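Local coordinates for ABC transporter substrate-binding protein (Rhizobium radiobacter, PDB 6TFX), which binds mannityl opines such as mannopinic acid as a periplasmic solute-binding protein and probably delivers them to an ABC transporter for import, at residues 243-249 and 476-482; 226-231 and 283-289. All coordinates share one frame. Residues are numbered along the deposited sequence.

Interaction 1: 243-249 and 476-482; sequences DTIEPAE and LKGSMPS. With N72 ((2~{R})-2-[[(3~{R},4~{R},5~{S})-3,4,5,6-tetrakis(oxidanyl)-2-oxidanylidene-hexyl]amino]pentanedioic acid), chain C.
Ser482 (90 Å²), Ile245 (87 Å²) and Glu246 (71 Å²) have the largest areas covered where strand 240-255 turns a corner against the irregular segment 476-482. The chain is extended through Asp243-Ile245, bends at Glu246 and Pro247, whose shared peptide bond is cis, and is extended again at Ala248-Glu249. Gly478 faces Glu246 at a CA-CA distance of 4.1 Å. Glu246 N donates to Lys477 O (3.0 Å, 171°) and Ser479 N to Glu246 O (2.9 Å, 157°), the pattern of one isolated parallel beta bridge. A CB on Gly478 would sit tightly against Glu246 O. The Glu246 carboxylate forms a salt bridge to Lys477 (OE1 to NZ 3.3 Å) whose hydrogen bonds are weak, and a water joins Lys477 O (2.7 Å) to Thr244 O (2.8 Å). In this family 5 solute-binding protein the strand continues from the bend into the opine pocket: Glu249, CB toward the loop, has OE2 2.7 Å from N of N72 and OE1 3.0 Å from its OAD. Ile245 (m, t) makes much of the apolar packing. Its CG2 lies 3.7 Å from Gly478 CA and 4.0 Å from Ser482 C, while its CD1 packs on Leu476 CD2 at 3.8 Å, Leu476 being t, p; Pro247 CG approaches Met480 CE at 4.4 Å. A type I turn from Ser479 to Ser482, with Ser482 N bonded to Ser479 O at 2.7 Å, brings Ser482 back to the strand. Ser482 adopts left-handed backbone angles (67/30), and with chi1 m its OG donates to Pro247 O at 2.7 Å.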
loop_
_atom_site.group_PDB
_atom_site.type_symbol
_atom_site.label_atom_id
_atom_site.label_comp_id
_atom_site.label_asym_id
_atom_site.label_seq_id
_atom_site.Cartn_x
_atom_site.Cartn_y
_atom_site.Cartn_z
ATOM N N ASP A 243 -8.766 13.163 10.032
ATOM C CA ASP A 243 -9.300 11.884 9.579
ATOM C C ASP A 243 -8.239 10.822 9.831
ATOM O O ASP A 243 -7.084 11.022 9.442
ATOM C CB ASP A 243 -9.618 11.927 8.073
ATOM C CG ASP A 243 -10.837 12.775 7.737
ATOM O OD1 ASP A 243 -11.897 12.600 8.411
ATOM O OD2 ASP A 243 -10.736 13.616 6.826
ATOM N N THR A 244 -8.622 9.706 10.496
ATOM C CA THR A 244 -7.724 8.555 10.697
ATOM C C THR A 244 -8.301 7.525 9.751
ATOM O O THR A 244 -9.492 7.198 9.855
ATOM C CB THR A 244 -7.630 8.131 12.169
ATOM O OG1 THR A 244 -8.932 7.789 12.635
ATOM C CG2 THR A 244 -6.997 9.219 13.042
ATOM N N ILE A 245 -7.492 7.081 8.774
ATOM C CA ILE A 245 -7.948 6.301 7.620
ATOM C C ILE A 245 -7.478 4.863 7.634
ATOM O O ILE A 245 -6.271 4.598 7.724
ATOM C CB ILE A 245 -7.514 7.016 6.289
ATOM C CG1 ILE A 245 -7.710 8.559 6.363
ATOM C CG2 ILE A 245 -8.207 6.409 5.047
ATOM C CD1 ILE A 245 -7.165 9.369 5.194
ATOM N N GLU A 246 -8.430 3.936 7.499
ATOM C CA GLU A 246 -8.087 2.526 7.342
ATOM C C GLU A 246 -7.631 2.291 5.882
ATOM O O GLU A 246 -7.963 3.079 4.993
ATOM C CB GLU A 246 -9.324 1.668 7.614
ATOM C CG GLU A 246 -9.684 1.625 9.087
ATOM C CD GLU A 246 -10.996 0.941 9.421
ATOM O OE1 GLU A 246 -11.360 -0.040 8.732
ATOM O OE2 GLU A 246 -11.651 1.382 10.391
ATOM N N PRO A 247 -6.891 1.203 5.589
ATOM C CA PRO A 247 -6.435 0.192 6.546
ATOM C C PRO A 247 -5.172 0.659 7.281
ATOM O O PRO A 247 -4.410 1.519 6.804
ATOM C CB PRO A 247 -6.125 -1.015 5.648
ATOM C CG PRO A 247 -5.744 -0.444 4.331
ATOM C CD PRO A 247 -6.485 0.881 4.205
ATOM N N ALA A 248 -4.942 0.069 8.435
ATOM C CA ALA A 248 -3.711 0.328 9.166
ATOM C C ALA A 248 -2.566 -0.367 8.428
ATOM O O ALA A 248 -2.697 -1.515 7.975
ATOM C CB ALA A 248 -3.833 -0.210 10.571
ATOM N N GLU A 249 -1.442 0.348 8.269
ATOM C CA GLU A 249 -0.290 -0.240 7.584
ATOM C C GLU A 249 0.646 -0.832 8.635
ATOM O O GLU A 249 0.996 -0.136 9.595
ATOM C CB GLU A 249 0.454 0.858 6.798
ATOM C CG GLU A 249 -0.394 1.441 5.684
ATOM C CD GLU A 249 0.384 2.488 4.916
ATOM O OE1 GLU A 249 0.468 3.640 5.398
ATOM O OE2 GLU A 249 0.928 2.153 3.842
ATOM N N LEU A 476 -15.268 9.182 5.259
ATOM C CA LEU A 476 -13.957 8.640 4.926
ATOM C C LEU A 476 -13.546 7.672 6.037
ATOM O O LEU A 476 -12.971 8.103 7.041
ATOM C CB LEU A 476 -12.922 9.764 4.720
ATOM C CG LEU A 476 -11.461 9.338 4.412
ATOM C CD1 LEU A 476 -11.364 8.331 3.208
ATOM C CD2 LEU A 476 -10.605 10.562 4.157
ATOM N N LYS A 477 -13.923 6.394 5.906
ATOM C CA LYS A 477 -13.528 5.400 6.904
ATOM C C LYS A 477 -12.189 4.794 6.472
ATOM O O LYS A 477 -11.316 4.520 7.304
ATOM C CB LYS A 477 -14.574 4.281 6.992
ATOM C CG LYS A 477 -14.395 3.362 8.202
ATOM C CD LYS A 477 -15.506 2.317 8.284
ATOM C CE LYS A 477 -15.377 1.430 9.499
ATOM N NZ LYS A 477 -14.572 0.210 9.216
ATOM N N GLY A 478 -12.075 4.531 5.174
ATOM C CA GLY A 478 -10.876 3.900 4.645
ATOM C C GLY A 478 -10.721 4.119 3.157
ATOM O O GLY A 478 -11.679 4.487 2.469
ATOM N N SER A 479 -9.507 3.879 2.661
ATOM C CA SER A 479 -9.194 3.963 1.242
ATOM C C SER A 479 -8.035 2.999 1.142
ATOM O O SER A 479 -7.167 3.019 2.014
ATOM C CB SER A 479 -8.719 5.372 0.879
ATOM O OG SER A 479 -8.606 5.580 -0.519
ATOM N N MET A 480 -8.000 2.141 0.122
ATOM C CA MET A 480 -6.922 1.156 0.062
ATOM C C MET A 480 -5.486 1.763 0.194
ATOM O O MET A 480 -4.667 1.139 0.893
ATOM C CB MET A 480 -7.055 0.230 -1.136
ATOM C CG MET A 480 -7.963 -0.971 -0.857
ATOM S SD MET A 480 -7.598 -2.018 0.600
ATOM C CE MET A 480 -5.806 -2.355 0.351
ATOM N N PRO A 481 -5.168 2.971 -0.333
ATOM C CA PRO A 481 -3.829 3.541 -0.095
ATOM C C PRO A 481 -3.646 4.179 1.310
ATOM O O PRO A 481 -2.556 4.680 1.591
ATOM C CB PRO A 481 -3.731 4.650 -1.151
ATOM C CG PRO A 481 -4.843 4.419 -2.103
ATOM C CD PRO A 481 -5.923 3.825 -1.268
ATOM N N SER A 482 -4.700 4.204 2.170
ATOM C CA SER A 482 -4.703 4.832 3.510
ATOM C C SER A 482 -4.586 6.366 3.408
ATOM O O SER A 482 -4.054 7.035 4.317
ATOM C CB SER A 482 -3.613 4.255 4.421
ATOM O OG SER A 482 -3.719 2.841 4.516
HETATM O OAB N72 C . 5.468 5.394 10.794
HETATM C CAF N72 C . 5.339 4.360 9.798
HETATM C CAG N72 C . 5.298 4.816 8.301
HETATM O OAC N72 C . 5.049 6.176 8.145
HETATM C CAH N72 C . 4.537 3.809 7.436
HETATM O OAM N72 C . 3.729 2.841 7.987
HETATM C CAI N72 C . 3.600 3.954 6.253
HETATM O OAD N72 C . 2.871 5.159 6.340
HETATM C CAJ N72 C . 4.276 3.622 4.946
HETATM O OAE N72 C . 5.273 2.856 4.971
HETATM C CAK N72 C . 3.778 4.267 3.621
HETATM N N N72 C . 3.160 3.285 2.763
HETATM C CA N72 C . 3.710 2.928 1.510
HETATM C C N72 C . 5.115 3.359 1.192
HETATM O O N72 C . 6.269 2.794 1.352
HETATM C CB N72 C . 3.369 1.469 1.193
HETATM C CG N72 C . 4.245 0.686 0.214
HETATM C CD N72 C . 3.489 -0.421 -0.524
HETATM O OE1 N72 C . 2.245 -0.326 -0.782
HETATM O OE2 N72 C . 4.127 -1.432 -0.893
HETATM O OXT N72 C . 4.933 4.455 0.630
HETATM O O HOH W 1 -11.433 5.149 9.962
#

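Interaction 2: 226-231 and 283-289. With N72 ((2~{R})-2-[[(3~{R},4~{R},5~{S})-3,4,5,6-tetrakis(oxidanyl)-2-oxidanylidene-hexyl]amino]pentanedioic acid), chain C.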
loop_
_atom_site.group_PDB
_atom_site.type_symbol
_atom_site.label_atom_id
_atom_site.label_comp_id
_atom_site.label_asym_id
_atom_site.label_seq_id
_atom_site.Cartn_x
_atom_site.Cartn_y
_atom_site.Cartn_z
ATOM N N GLN A 226 2.291 9.935 12.652
ATOM C CA GLN A 226 1.763 8.960 13.636
ATOM C C GLN A 226 1.831 9.428 15.083
ATOM O O GLN A 226 1.400 8.706 15.990
ATOM C CB GLN A 226 2.515 7.632 13.479
ATOM C CG GLN A 226 2.333 6.963 12.112
ATOM C CD GLN A 226 3.117 7.636 10.997
ATOM O OE1 GLN A 226 4.280 8.037 11.169
ATOM N NE2 GLN A 226 2.475 7.810 9.850
ATOM N N ASP A 227 2.376 10.617 15.304
ATOM C CA ASP A 227 2.584 11.170 16.642
ATOM C C ASP A 227 1.327 11.830 17.211
ATOM O O ASP A 227 0.762 12.740 16.596
ATOM C CB ASP A 227 3.751 12.163 16.602
ATOM C CG ASP A 227 4.318 12.587 17.948
ATOM O OD1 ASP A 227 3.621 12.412 18.974
ATOM O OD2 ASP A 227 5.456 13.105 17.973
ATOM N N GLN A 228 0.905 11.385 18.412
ATOM C CA GLN A 228 -0.271 11.932 19.092
ATOM C C GLN A 228 -0.163 13.439 19.366
ATOM O O GLN A 228 -1.186 14.124 19.399
ATOM C CB GLN A 228 -0.608 11.152 20.368
ATOM C CG GLN A 228 0.483 11.157 21.439
ATOM C CD GLN A 228 0.072 10.295 22.608
ATOM O OE1 GLN A 228 -1.020 10.445 23.157
ATOM N NE2 GLN A 228 0.921 9.355 22.994
ATOM N N ARG A 229 1.073 13.952 19.487
ATOM C CA ARG A 229 1.348 15.370 19.740
ATOM C C ARG A 229 0.899 16.243 18.556
ATOM O O ARG A 229 0.311 17.319 18.751
ATOM C CB ARG A 229 2.835 15.561 20.054
ATOM C CG ARG A 229 3.189 15.054 21.468
ATOM C CD ARG A 229 4.551 14.370 21.542
ATOM N NE ARG A 229 4.662 13.497 22.718
ATOM C CZ ARG A 229 4.472 12.178 22.707
ATOM N NH1 ARG A 229 4.594 11.474 23.825
ATOM N NH2 ARG A 229 4.164 11.552 21.574
ATOM N N TRP A 230 1.128 15.749 17.329
ATOM C CA TRP A 230 0.692 16.424 16.109
ATOM C C TRP A 230 -0.851 16.371 16.096
ATOM O O TRP A 230 -1.523 17.387 15.872
ATOM C CB TRP A 230 1.293 15.712 14.873
ATOM C CG TRP A 230 0.742 16.244 13.588
ATOM C CD1 TRP A 230 1.227 17.294 12.860
ATOM C CD2 TRP A 230 -0.442 15.794 12.913
ATOM N NE1 TRP A 230 0.407 17.541 11.784
ATOM C CE2 TRP A 230 -0.634 16.642 11.798
ATOM C CE3 TRP A 230 -1.376 14.767 13.152
ATOM C CZ2 TRP A 230 -1.718 16.492 10.923
ATOM C CZ3 TRP A 230 -2.445 14.616 12.282
ATOM C CH2 TRP A 230 -2.614 15.478 11.190
ATOM N N LEU A 231 -1.404 15.184 16.377
ATOM C CA LEU A 231 -2.845 14.928 16.415
ATOM C C LEU A 231 -3.561 15.891 17.375
ATOM O O LEU A 231 -4.559 16.500 16.989
ATOM C CB LEU A 231 -3.082 13.437 16.770
ATOM C CG LEU A 231 -4.498 12.912 16.964
ATOM C CD1 LEU A 231 -5.240 12.843 15.665
ATOM C CD2 LEU A 231 -4.460 11.515 17.564
ATOM N N TYR A 283 3.878 5.434 23.038
ATOM C CA TYR A 283 4.517 6.727 22.763
ATOM C C TYR A 283 3.801 7.475 21.640
ATOM O O TYR A 283 3.474 8.664 21.790
ATOM C CB TYR A 283 6.000 6.522 22.404
ATOM C CG TYR A 283 6.672 7.775 21.889
ATOM C CD1 TYR A 283 6.993 8.823 22.749
ATOM C CD2 TYR A 283 6.991 7.916 20.541
ATOM C CE1 TYR A 283 7.555 10.003 22.271
ATOM C CE2 TYR A 283 7.563 9.090 20.052
ATOM C CZ TYR A 283 7.868 10.121 20.927
ATOM O OH TYR A 283 8.471 11.271 20.468
ATOM N N ARG A 284 3.588 6.789 20.494
ATOM C CA ARG A 284 2.946 7.423 19.330
ATOM C C ARG A 284 1.469 7.712 19.544
ATOM O O ARG A 284 0.978 8.707 19.022
ATOM C CB ARG A 284 3.152 6.595 18.064
ATOM C CG ARG A 284 4.593 6.656 17.575
ATOM C CD ARG A 284 4.782 5.854 16.293
ATOM N NE ARG A 284 5.835 6.462 15.487
ATOM C CZ ARG A 284 6.088 6.154 14.213
ATOM N NH1 ARG A 284 5.394 5.198 13.601
ATOM N NH2 ARG A 284 7.038 6.803 13.545
ATOM N N GLY A 285 0.786 6.860 20.307
ATOM C CA GLY A 285 -0.628 7.045 20.650
ATOM C C GLY A 285 -1.492 5.907 20.152
ATOM O O GLY A 285 -1.418 5.529 18.968
ATOM N N GLU A 286 -2.348 5.382 21.046
ATOM C CA GLU A 286 -3.187 4.209 20.779
ATOM C C GLU A 286 -4.390 4.438 19.860
ATOM O O GLU A 286 -4.965 3.452 19.393
ATOM C CB GLU A 286 -3.644 3.551 22.096
ATOM C CG GLU A 286 -2.761 2.385 22.507
ATOM C CD GLU A 286 -1.756 2.624 23.620
ATOM O OE1 GLU A 286 -1.483 3.799 23.960
ATOM O OE2 GLU A 286 -1.233 1.618 24.150
ATOM N N ARG A 287 -4.755 5.692 19.556
ATOM C CA ARG A 287 -5.863 5.952 18.618
ATOM C C ARG A 287 -5.445 5.591 17.172
ATOM O O ARG A 287 -6.243 5.062 16.381
ATOM C CB ARG A 287 -6.261 7.435 18.691
ATOM C CG ARG A 287 -7.413 7.823 17.763
ATOM C CD ARG A 287 -7.703 9.312 17.819
ATOM N NE ARG A 287 -8.584 9.728 16.728
ATOM C CZ ARG A 287 -8.903 10.991 16.460
ATOM N NH1 ARG A 287 -8.417 11.979 17.203
ATOM N NH2 ARG A 287 -9.707 11.275 15.445
ATOM N N VAL A 288 -4.180 5.863 16.846
ATOM C CA VAL A 288 -3.664 5.663 15.493
ATOM C C VAL A 288 -2.764 4.444 15.366
ATOM O O VAL A 288 -2.709 3.843 14.293
ATOM C CB VAL A 288 -2.901 6.965 15.100
ATOM C CG1 VAL A 288 -2.015 6.785 13.869
ATOM C CG2 VAL A 288 -3.877 8.129 14.934
ATOM N N ASN A 289 -2.079 4.084 16.470
ATOM C CA ASN A 289 -1.054 3.032 16.452
ATOM C C ASN A 289 -1.355 1.871 17.361
ATOM O O ASN A 289 -1.830 2.063 18.475
ATOM C CB ASN A 289 0.267 3.646 16.931
ATOM C CG ASN A 289 0.634 4.885 16.163
ATOM O OD1 ASN A 289 1.273 4.798 15.120
ATOM N ND2 ASN A 289 0.208 6.057 16.642
HETATM O OAB N72 C . 5.468 5.394 10.794
HETATM C CAF N72 C . 5.339 4.360 9.798
HETATM C CAG N72 C . 5.298 4.816 8.301
HETATM O OAC N72 C . 5.049 6.176 8.145
HETATM C CAH N72 C . 4.537 3.809 7.436
HETATM O OAM N72 C . 3.729 2.841 7.987
HETATM C CAI N72 C . 3.600 3.954 6.253
HETATM O OAD N72 C . 2.871 5.159 6.340
HETATM C CAJ N72 C . 4.276 3.622 4.946
HETATM O OAE N72 C . 5.273 2.856 4.971
HETATM C CAK N72 C . 3.778 4.267 3.621
HETATM N N N72 C . 3.160 3.285 2.763
HETATM C CA N72 C . 3.710 2.928 1.510
HETATM C C N72 C . 5.115 3.359 1.192
HETATM O O N72 C . 6.269 2.794 1.352
HETATM C CB N72 C . 3.369 1.469 1.193
HETATM C CG N72 C . 4.245 0.686 0.214
HETATM C CD N72 C . 3.489 -0.421 -0.524
HETATM O OE1 N72 C . 2.245 -0.326 -0.782
HETATM O OE2 N72 C . 4.127 -1.432 -0.893
HETATM O OXT N72 C . 4.933 4.455 0.630
#
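Four hydrogen bonds join the segments, three of them linking the start of helix 228-235 to the end of helix 277-284. Two converge on one acceptor, Tyr283 O, from Gln228 NE2 (2.9 Å, 167°) and Arg229 NH2 (3.0 Å, 170°). Gln228 N makes a weak bond to Arg284 O (2.7 Å, 130°), and Asn289 ND2 donates both to Gln226 O (3.0 Å) and, within its own segment, to Gly285 O (2.9 Å). Among charged groups, Asp227 is the N-cap: its OD1 accepts from Arg229 N at 3.0 Å and forms a salt bridge with Arg229 NH2 at 2.8 Å. The same guanidinium stacks flat on the Tyr283 ring, centres 4.5 Å apart and planes at 25°. Packing is close: Gly285 leaves the helix with positive phi (119°), and a CB there would clash with Gln228 CB. Leu231 CD2 meets Val288 CG2 at 4.3 Å, and Leu231 CD1 lies over the Arg287 guanidinium, 3.6 Å from NH1. Gln226, with 100 Å² covered, lays its CB over the face of the Arg284 guanidinium, 3.8 Å from NH1. That NH1 donates to OAB of N72 (2.8 Å, 150°), and Arg284 NH2 bonds to Gly341 O. The arrangement is a capped helix start meeting a glycine-ended helix at the sugar-derived end of the opine pocket of a periplasmic binding protein.

From the N terminus the segments come in the order 226-231, 243-249, 283-289 and 476-482, so the two contacts cross. Interaction 2 closes a loop of 51 residues, and strand 240-255 lies inside it; interaction 1 then ties that strand to the loop before strand 491-492, closing 226 residues. Strand 240-255 is the next element after helix 228-235, across a short linker. The centres are about 15 Å apart, yet the contacts touch, Thr244 CG2 lying 3.8 Å from Val288 CG2 and 4.0 Å from Arg287 NE. Both contacts reach N72 from different parts of the chain, and Asn251, Tyr384, His367, His371 and Arg388 also hydrogen-bond it.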